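Glycerol Dehydrogenase (Unidentified, PDB 5XN8) probably catalyses the NAD-dependent oxidation of glycerol to dihydroxyacetone, which lets microorganisms use glycerol as a carbon source under anaerobic conditions. Local coordinates at residues A281-Q286 and E291-V296; V307-M312 and A350-A355. All blocks are in the same frame, centred on the assembly; numbering follows the deposited sequence.

Interaction 1 (A281-Q286 and E291-V296); sequences AQLVLQ and EEIETV
Glu292 is the first residue of 291-296 to meet Leu283, and the meeting is loose: Leu283 CD2 stands 4.4 Å from Glu292 OE1, close to a carboxylate without bonding to it. Leu283 carries the contact from the other helix. Its CG lies anti to its own carbonyl carbon (chi1 -64°), and the two methyl groups are thereby sent out between the helices. At Ile293 the backbones come nearest. The CG1 arm turns back toward the partner and its methylene rests 4.2 Å from Leu283 CB, while Leu283 CD1 lies against the backbone at Ile293 CA, 4.0 Å away. One turn on, Val296 meets the same methyl tip to tip, with CG2 3.8 Å from Leu283 CD1. Leu283 thus reaches Glu292, Ile293 and Val296 in an antiparallel helical hairpin; the axes of 281-285 and 291-296 approach to 10.5 Å and run at 179°. No hydrogen bond crosses. Around the hairpin, helix 162-185 covers one side, where Phe177 packs on Leu283 and Leu173 on Val296; Ala253 N of helix 252-260 hydrogen-bonds to Gln282 OE1, and helix 345-363 packs against Val284.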
ATOM      1  N   ALA A 281      25.253 -13.515 -15.234  1.00 24.43           N
ATOM      2  CA  ALA A 281      25.919 -12.721 -16.263  1.00 24.43           C
ATOM      3  C   ALA A 281      24.910 -11.997 -17.159  1.00 23.48           C
ATOM      4  O   ALA A 281      25.140 -10.855 -17.536  1.00 23.46           O
ATOM      5  CB  ALA A 281      26.836 -13.605 -17.096  1.00 24.78           C
ATOM      6  N   GLN A 282      23.806 -12.659 -17.502  1.00 23.82           N
ATOM      7  CA  GLN A 282      22.744 -12.027 -18.298  1.00 23.87           C
ATOM      8  C   GLN A 282      22.081 -10.850 -17.574  1.00 23.66           C
ATOM      9  O   GLN A 282      21.740  -9.863 -18.217  1.00 25.12           O
ATOM     10  CB  GLN A 282      21.683 -13.043 -18.741  1.00 23.94           C
ATOM     11  CG  GLN A 282      20.588 -12.428 -19.620  1.00 23.96           C
ATOM     12  CD  GLN A 282      19.528 -13.409 -20.046  1.00 23.26           C
ATOM     13  OE1 GLN A 282      19.818 -14.521 -20.470  1.00 24.39           O
ATOM     14  NE2 GLN A 282      18.284 -12.992 -19.958  1.00 24.02           N
ATOM     15  N   LEU A 283      21.912 -10.945 -16.254  1.00 23.68           N
ATOM     16  CA  LEU A 283      21.319  -9.851 -15.472  1.00 23.98           C
ATOM     17  C   LEU A 283      22.156  -8.573 -15.502  1.00 23.96           C
ATOM     18  O   LEU A 283      21.623  -7.471 -15.622  1.00 24.62           O
ATOM     19  CB  LEU A 283      21.111 -10.271 -14.013  1.00 24.12           C
ATOM     20  CG  LEU A 283      20.135 -11.398 -13.697  1.00 24.52           C
ATOM     21  CD1 LEU A 283      20.095 -11.611 -12.192  1.00 25.07           C
ATOM     22  CD2 LEU A 283      18.752 -11.126 -14.253  1.00 24.44           C
ATOM     23  N   VAL A 284      23.466  -8.730 -15.379  1.00 24.95           N
ATOM     24  CA  VAL A 284      24.424  -7.628 -15.497  1.00 24.46           C
ATOM     25  C   VAL A 284      24.457  -7.097 -16.930  1.00 24.78           C
ATOM     26  O   VAL A 284      24.646  -5.899 -17.145  1.00 25.97           O
ATOM     27  CB  VAL A 284      25.833  -8.076 -15.061  1.00 25.04           C
ATOM     28  CG1 VAL A 284      26.879  -7.004 -15.367  1.00 25.84           C
ATOM     29  CG2 VAL A 284      25.838  -8.410 -13.568  1.00 24.44           C
ATOM     30  N   LEU A 285      24.271  -7.999 -17.889  1.00 24.86           N
ATOM     31  CA  LEU A 285      24.255  -7.677 -19.318  1.00 25.69           C
ATOM     32  C   LEU A 285      23.055  -6.817 -19.724  1.00 26.33           C
ATOM     33  O   LEU A 285      23.220  -5.819 -20.430  1.00 26.16           O
ATOM     34  CB  LEU A 285      24.256  -8.976 -20.132  1.00 26.21           C
ATOM     35  CG  LEU A 285      24.600  -8.930 -21.618  1.00 26.51           C
ATOM     36  CD1 LEU A 285      26.005  -8.394 -21.816  1.00 27.10           C
ATOM     37  CD2 LEU A 285      24.452 -10.314 -22.202  1.00 26.58           C
ATOM     38  N   GLN A 286      21.861  -7.215 -19.284  1.00 26.19           N
ATOM     39  CA  GLN A 286      20.625  -6.437 -19.529  1.00 28.37           C
ATOM     40  C   GLN A 286      20.356  -5.355 -18.470  1.00 29.11           C
ATOM     41  O   GLN A 286      19.344  -4.662 -18.533  1.00 28.44           O
ATOM     42  CB  GLN A 286      19.413  -7.371 -19.691  1.00 27.66           C
ATOM     43  CG  GLN A 286      18.883  -8.029 -18.417  1.00 27.40           C
ATOM     44  CD  GLN A 286      18.023  -9.259 -18.697  1.00 27.89           C
ATOM     45  OE1 GLN A 286      18.193  -9.938 -19.715  1.00 29.54           O
ATOM     46  NE2 GLN A 286      17.111  -9.565 -17.786  1.00 27.15           N
ATOM     47  N   GLU A 291      17.997  -5.149  -6.657  1.00 30.75           N
ATOM     48  CA  GLU A 291      17.203  -6.094  -5.824  1.00 28.84           C
ATOM     49  C   GLU A 291      16.817  -7.354  -6.598  1.00 26.76           C
ATOM     50  O   GLU A 291      16.603  -8.383  -5.969  1.00 25.45           O
ATOM     51  CB  GLU A 291      16.071  -5.468  -4.959  1.00 29.86           C
ATOM     52  CG  GLU A 291      15.526  -4.071  -5.266  1.00 30.23           C
ATOM     53  CD  GLU A 291      14.704  -4.057  -6.540  1.00 31.18           C
ATOM     54  OE1 GLU A 291      15.258  -4.523  -7.565  1.00 31.25           O
ATOM     55  OE2 GLU A 291      13.526  -3.592  -6.514  1.00 29.53           O
ATOM     56  N   GLU A 292      16.765  -7.295  -7.927  1.00 26.31           N
ATOM     57  CA  GLU A 292      16.574  -8.474  -8.762  1.00 25.71           C
ATOM     58  C   GLU A 292      17.856  -9.321  -8.790  1.00 25.53           C
ATOM     59  O   GLU A 292      17.802 -10.550  -8.667  1.00 25.02           O
ATOM     60  CB  GLU A 292      16.152  -8.098 -10.182  1.00 26.89           C
ATOM     61  CG  GLU A 292      15.846  -9.312 -11.056  1.00 26.48           C
ATOM     62  CD  GLU A 292      14.991  -8.982 -12.260  1.00 27.09           C
ATOM     63  OE1 GLU A 292      15.490  -8.383 -13.228  1.00 28.10           O
ATOM     64  OE2 GLU A 292      13.798  -9.326 -12.279  1.00 27.85           O
ATOM     65  N   ILE A 293      19.002  -8.665  -8.957  1.00 25.45           N
ATOM     66  CA  ILE A 293      20.298  -9.347  -8.850  1.00 25.03           C
ATOM     67  C   ILE A 293      20.424 -10.029  -7.478  1.00 24.90           C
ATOM     68  O   ILE A 293      20.873 -11.169  -7.395  1.00 24.18           O
ATOM     69  CB  ILE A 293      21.486  -8.368  -9.111  1.00 24.36           C
ATOM     70  CG1 ILE A 293      21.532  -7.959 -10.585  1.00 23.96           C
ATOM     71  CG2 ILE A 293      22.824  -8.979  -8.720  1.00 23.90           C
ATOM     72  CD1 ILE A 293      22.314  -6.689 -10.848  1.00 23.56           C
ATOM     73  N   GLU A 294      20.007  -9.337  -6.421  1.00 26.39           N
ATOM     74  CA  GLU A 294      20.099  -9.859  -5.049  1.00 26.91           C
ATOM     75  C   GLU A 294      19.173 -11.049  -4.735  1.00 26.43           C
ATOM     76  O   GLU A 294      19.564 -11.940  -3.960  1.00 25.99           O
ATOM     77  CB  GLU A 294      19.887  -8.739  -4.026  1.00 28.25           C
ATOM     78  CG  GLU A 294      21.057  -7.782  -3.928  1.00 29.25           C
ATOM     79  CD  GLU A 294      20.873  -6.725  -2.841  1.00 30.27           C
ATOM     80  OE1 GLU A 294      19.885  -6.790  -2.069  1.00 32.23           O
ATOM     81  OE2 GLU A 294      21.697  -5.785  -2.765  1.00 28.64           O
ATOM     82  N   THR A 295      17.974 -11.072  -5.316  1.00 25.89           N
ATOM     83  CA  THR A 295      17.084 -12.227  -5.172  1.00 25.49           C
ATOM     84  C   THR A 295      17.652 -13.487  -5.844  1.00 24.87           C
ATOM     85  O   THR A 295      17.501 -14.589  -5.312  1.00 24.79           O
ATOM     86  CB  THR A 295      15.631 -11.976  -5.664  1.00 25.66           C
ATOM     87  OG1 THR A 295      15.118 -13.222  -6.148  1.00 25.91           O
ATOM     88  CG2 THR A 295      15.497 -11.035  -6.786  1.00 25.76           C
ATOM     89  N   VAL A 296      18.310 -13.316  -6.993  1.00 24.08           N
ATOM     90  CA  VAL A 296      18.932 -14.423  -7.722  1.00 23.60           C
ATOM     91  C   VAL A 296      20.216 -14.895  -7.032  1.00 24.80           C
ATOM     92  O   VAL A 296      20.444 -16.097  -6.897  1.00 27.37           O
ATOM     93  CB  VAL A 296      19.209 -14.045  -9.191  1.00 22.93           C
ATOM     94  CG1 VAL A 296      20.004 -15.134  -9.909  1.00 23.13           C
ATOM     95  CG2 VAL A 296      17.900 -13.801  -9.918  1.00 22.37           C
TER

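Interaction 2 (V307-M312 and A350-A355)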
ATOM      1  N   VAL A 307      27.977 -18.598  -7.902  1.00 19.82           N
ATOM      2  CA  VAL A 307      27.807 -17.160  -8.192  1.00 19.12           C
ATOM      3  C   VAL A 307      29.137 -16.449  -8.503  1.00 19.11           C
ATOM      4  O   VAL A 307      29.163 -15.243  -8.700  1.00 18.37           O
ATOM      5  CB  VAL A 307      27.057 -16.433  -7.053  1.00 19.04           C
ATOM      6  CG1 VAL A 307      25.650 -16.992  -6.908  1.00 18.65           C
ATOM      7  CG2 VAL A 307      27.793 -16.536  -5.728  1.00 19.53           C
ATOM      8  N   THR A 308      30.231 -17.211  -8.562  1.00 19.58           N
ATOM      9  CA  THR A 308      31.566 -16.672  -8.820  1.00 19.98           C
ATOM     10  C   THR A 308      32.317 -17.608  -9.741  1.00 20.30           C
ATOM     11  O   THR A 308      32.065 -18.818  -9.752  1.00 21.23           O
ATOM     12  CB  THR A 308      32.399 -16.571  -7.528  1.00 19.62           C
ATOM     13  OG1 THR A 308      32.548 -17.869  -6.971  1.00 19.86           O
ATOM     14  CG2 THR A 308      31.744 -15.676  -6.504  1.00 19.64           C
ATOM     15  N   LEU A 309      33.275 -17.050 -10.470  1.00 20.38           N
ATOM     16  CA  LEU A 309      34.151 -17.839 -11.323  1.00 20.94           C
ATOM     17  C   LEU A 309      34.908 -18.918 -10.549  1.00 22.03           C
ATOM     18  O   LEU A 309      35.039 -20.040 -11.040  1.00 23.05           O
ATOM     19  CB  LEU A 309      35.136 -16.928 -12.046  1.00 20.91           C
ATOM     20  CG  LEU A 309      34.505 -16.015 -13.097  1.00 20.36           C
ATOM     21  CD1 LEU A 309      35.499 -14.990 -13.579  1.00 20.56           C
ATOM     22  CD2 LEU A 309      33.968 -16.830 -14.267  1.00 20.48           C
ATOM     23  N   ALA A 310      35.368 -18.592  -9.339  1.00 22.48           N
ATOM     24  CA  ALA A 310      36.096 -19.554  -8.491  1.00 23.54           C
ATOM     25  C   ALA A 310      35.269 -20.793  -8.142  1.00 23.93           C
ATOM     26  O   ALA A 310      35.781 -21.898  -8.166  1.00 24.11           O
ATOM     27  CB  ALA A 310      36.600 -18.875  -7.218  1.00 23.63           C
ATOM     28  N   GLN A 311      33.983 -20.615  -7.846  1.00 24.81           N
ATOM     29  CA  GLN A 311      33.082 -21.762  -7.603  1.00 24.97           C
ATOM     30  C   GLN A 311      32.846 -22.646  -8.834  1.00 26.20           C
ATOM     31  O   GLN A 311      32.352 -23.772  -8.697  1.00 25.89           O
ATOM     32  CB  GLN A 311      31.734 -21.287  -7.082  1.00 24.66           C
ATOM     33  CG  GLN A 311      31.757 -20.764  -5.655  1.00 24.93           C
ATOM     34  CD  GLN A 311      30.417 -20.205  -5.240  1.00 24.67           C
ATOM     35  OE1 GLN A 311      29.763 -19.528  -6.018  1.00 25.73           O
ATOM     36  NE2 GLN A 311      29.992 -20.495  -4.016  1.00 25.17           N
ATOM     37  N   MET A 312      33.160 -22.122 -10.022  1.00 27.14           N
ATOM     38  CA  MET A 312      33.159 -22.885 -11.274  1.00 27.64           C
ATOM     39  C   MET A 312      34.538 -23.422 -11.698  1.00 28.13           C
ATOM     40  O   MET A 312      34.680 -23.928 -12.811  1.00 28.12           O
ATOM     41  CB  MET A 312      32.626 -21.993 -12.388  1.00 28.29           C
ATOM     42  CG  MET A 312      31.218 -21.493 -12.157  1.00 28.62           C
ATOM     43  SD  MET A 312      30.714 -20.451 -13.506  1.00 30.04           S
ATOM     44  CE  MET A 312      30.640 -21.593 -14.875  1.00 29.75           C
ATOM     45  N   ALA A 350      32.777  -8.123 -20.081  1.00 20.99           N
ATOM     46  CA  ALA A 350      32.389  -7.152 -19.051  1.00 20.59           C
ATOM     47  C   ALA A 350      31.372  -7.679 -18.054  1.00 20.61           C
ATOM     48  O   ALA A 350      31.542  -7.548 -16.832  1.00 21.04           O
ATOM     49  CB  ALA A 350      31.836  -5.897 -19.712  1.00 20.22           C
ATOM     50  N   ALA A 351      30.301  -8.265 -18.580  1.00 21.09           N
ATOM     51  CA  ALA A 351      29.226  -8.778 -17.748  1.00 20.83           C
ATOM     52  C   ALA A 351      29.698  -9.920 -16.847  1.00 21.24           C
ATOM     53  O   ALA A 351      29.386  -9.938 -15.655  1.00 21.28           O
ATOM     54  CB  ALA A 351      28.068  -9.229 -18.615  1.00 20.40           C
ATOM     55  N   ILE A 352      30.463 -10.851 -17.411  1.00 21.92           N
ATOM     56  CA  ILE A 352      30.980 -12.002 -16.659  1.00 23.44           C
ATOM     57  C   ILE A 352      31.879 -11.555 -15.489  1.00 24.22           C
ATOM     58  O   ILE A 352      31.729 -12.061 -14.373  1.00 25.53           O
ATOM     59  CB  ILE A 352      31.702 -13.012 -17.596  1.00 24.45           C
ATOM     60  CG1 ILE A 352      30.672 -13.720 -18.486  1.00 25.16           C
ATOM     61  CG2 ILE A 352      32.501 -14.052 -16.813  1.00 24.78           C
ATOM     62  CD1 ILE A 352      31.264 -14.333 -19.746  1.00 26.18           C
ATOM     63  N   LEU A 353      32.780 -10.600 -15.738  1.00 24.33           N
ATOM     64  CA  LEU A 353      33.697 -10.125 -14.699  1.00 24.38           C
ATOM     65  C   LEU A 353      32.970  -9.357 -13.596  1.00 24.33           C
ATOM     66  O   LEU A 353      33.281  -9.517 -12.407  1.00 23.81           O
ATOM     67  CB  LEU A 353      34.823  -9.259 -15.285  1.00 24.70           C
ATOM     68  CG  LEU A 353      35.831  -9.947 -16.224  1.00 24.88           C
ATOM     69  CD1 LEU A 353      37.058  -9.075 -16.481  1.00 25.17           C
ATOM     70  CD2 LEU A 353      36.269 -11.301 -15.688  1.00 25.04           C
ATOM     71  N   THR A 354      32.006  -8.531 -13.985  1.00 23.90           N
ATOM     72  CA  THR A 354      31.226  -7.772 -13.015  1.00 23.19           C
ATOM     73  C   THR A 354      30.318  -8.683 -12.194  1.00 22.45           C
ATOM     74  O   THR A 354      30.207  -8.516 -10.974  1.00 23.35           O
ATOM     75  CB  THR A 354      30.394  -6.680 -13.700  1.00 23.15           C
ATOM     76  OG1 THR A 354      31.260  -5.814 -14.437  1.00 23.04           O
ATOM     77  CG2 THR A 354      29.597  -5.866 -12.667  1.00 23.02           C
ATOM     78  N   ALA A 355      29.694  -9.651 -12.859  1.00 21.88           N
ATOM     79  CA  ALA A 355      28.878 -10.659 -12.178  1.00 21.15           C
ATOM     80  C   ALA A 355      29.679 -11.409 -11.121  1.00 20.97           C
ATOM     81  O   ALA A 355      29.201 -11.596  -9.999  1.00 20.40           O
ATOM     82  CB  ALA A 355      28.294 -11.637 -13.176  1.00 21.10           C
TER
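Val307 points its carbonyl oxygen at Ala355 O, 3.9 Å away, while the Ala355 carbonyl is directed elsewhere, and no hydrogen bond crosses this contact, which joins a loop to a long helix by apolar side chains. Both belong to the all-helical part of the chain that follows the parallel-sheet part, as in the iron-containing alcohol dehydrogenase family. The loop is shaped by an ST motif at the entrance to the 3-10 turn 310-312: Thr308 OG1 accepts from Gln311 N at 3.2 Å. Gln311 then folds its side chain back over the loop, and Gln311 OE1 accepts from Val307 N at 2.8 Å, with an N-H...O angle of 160° and the donor nearly in line with the C=O bond. A weak bond from Thr308 OG1 reaches the same OE1. These bonds tie Val307, Thr308 and Gln311 together, and Leu309 lies within the turn so formed, its N hydrogen-bonded to Asp356 OD1 of helix 345-363.

Leu309 does the apolar work with both branches. Because CG sits beside the backbone N (chi1 -69°), the fork opens over the helix: CD2 lies 4.0 Å from Ile352 CG2, the two side chains crossing at about a right angle, and CD1 is 4.3 Å from Leu353 CD2. Leu353 starts out away from the loop and only the end of its chain swings back. Ile318 and Ile322 of helix 318-329 enlarge this apolar cluster, and Phe277 of helix 271-285 also packs on Leu309. The next helical residue, Thr354, packs on Ala220 of the second subunit, while its hydroxyl turns inward to its own helix. There Ala350 O receives two donors from opposite faces of its carbonyl plane, Thr354 N and Thr354 OG1, each at 3.0 Å.

How the interactions relate
The two contacts follow one another along the chain, yet they belong to one packed unit of the helical region, their centres 12 Å apart. The join lies between helix 271-285 of interaction 1 and helix 345-363 of interaction 2: Ala351 CB sits 3.5 Å from Ala281 O, and Val284 CG1 packs 3.8 Å from Ala351 CA. Both contacts also touch the second subunit. Neither forms part of the zinc site, but helix 271-285, which carries 281-286, begins with His271, and the other two zinc ligands, Asp171 and His254, lie on helices 162-185 and 252-260, which pack around it. Packing remote from a metal site can thus involve the same helices that supply its ligands.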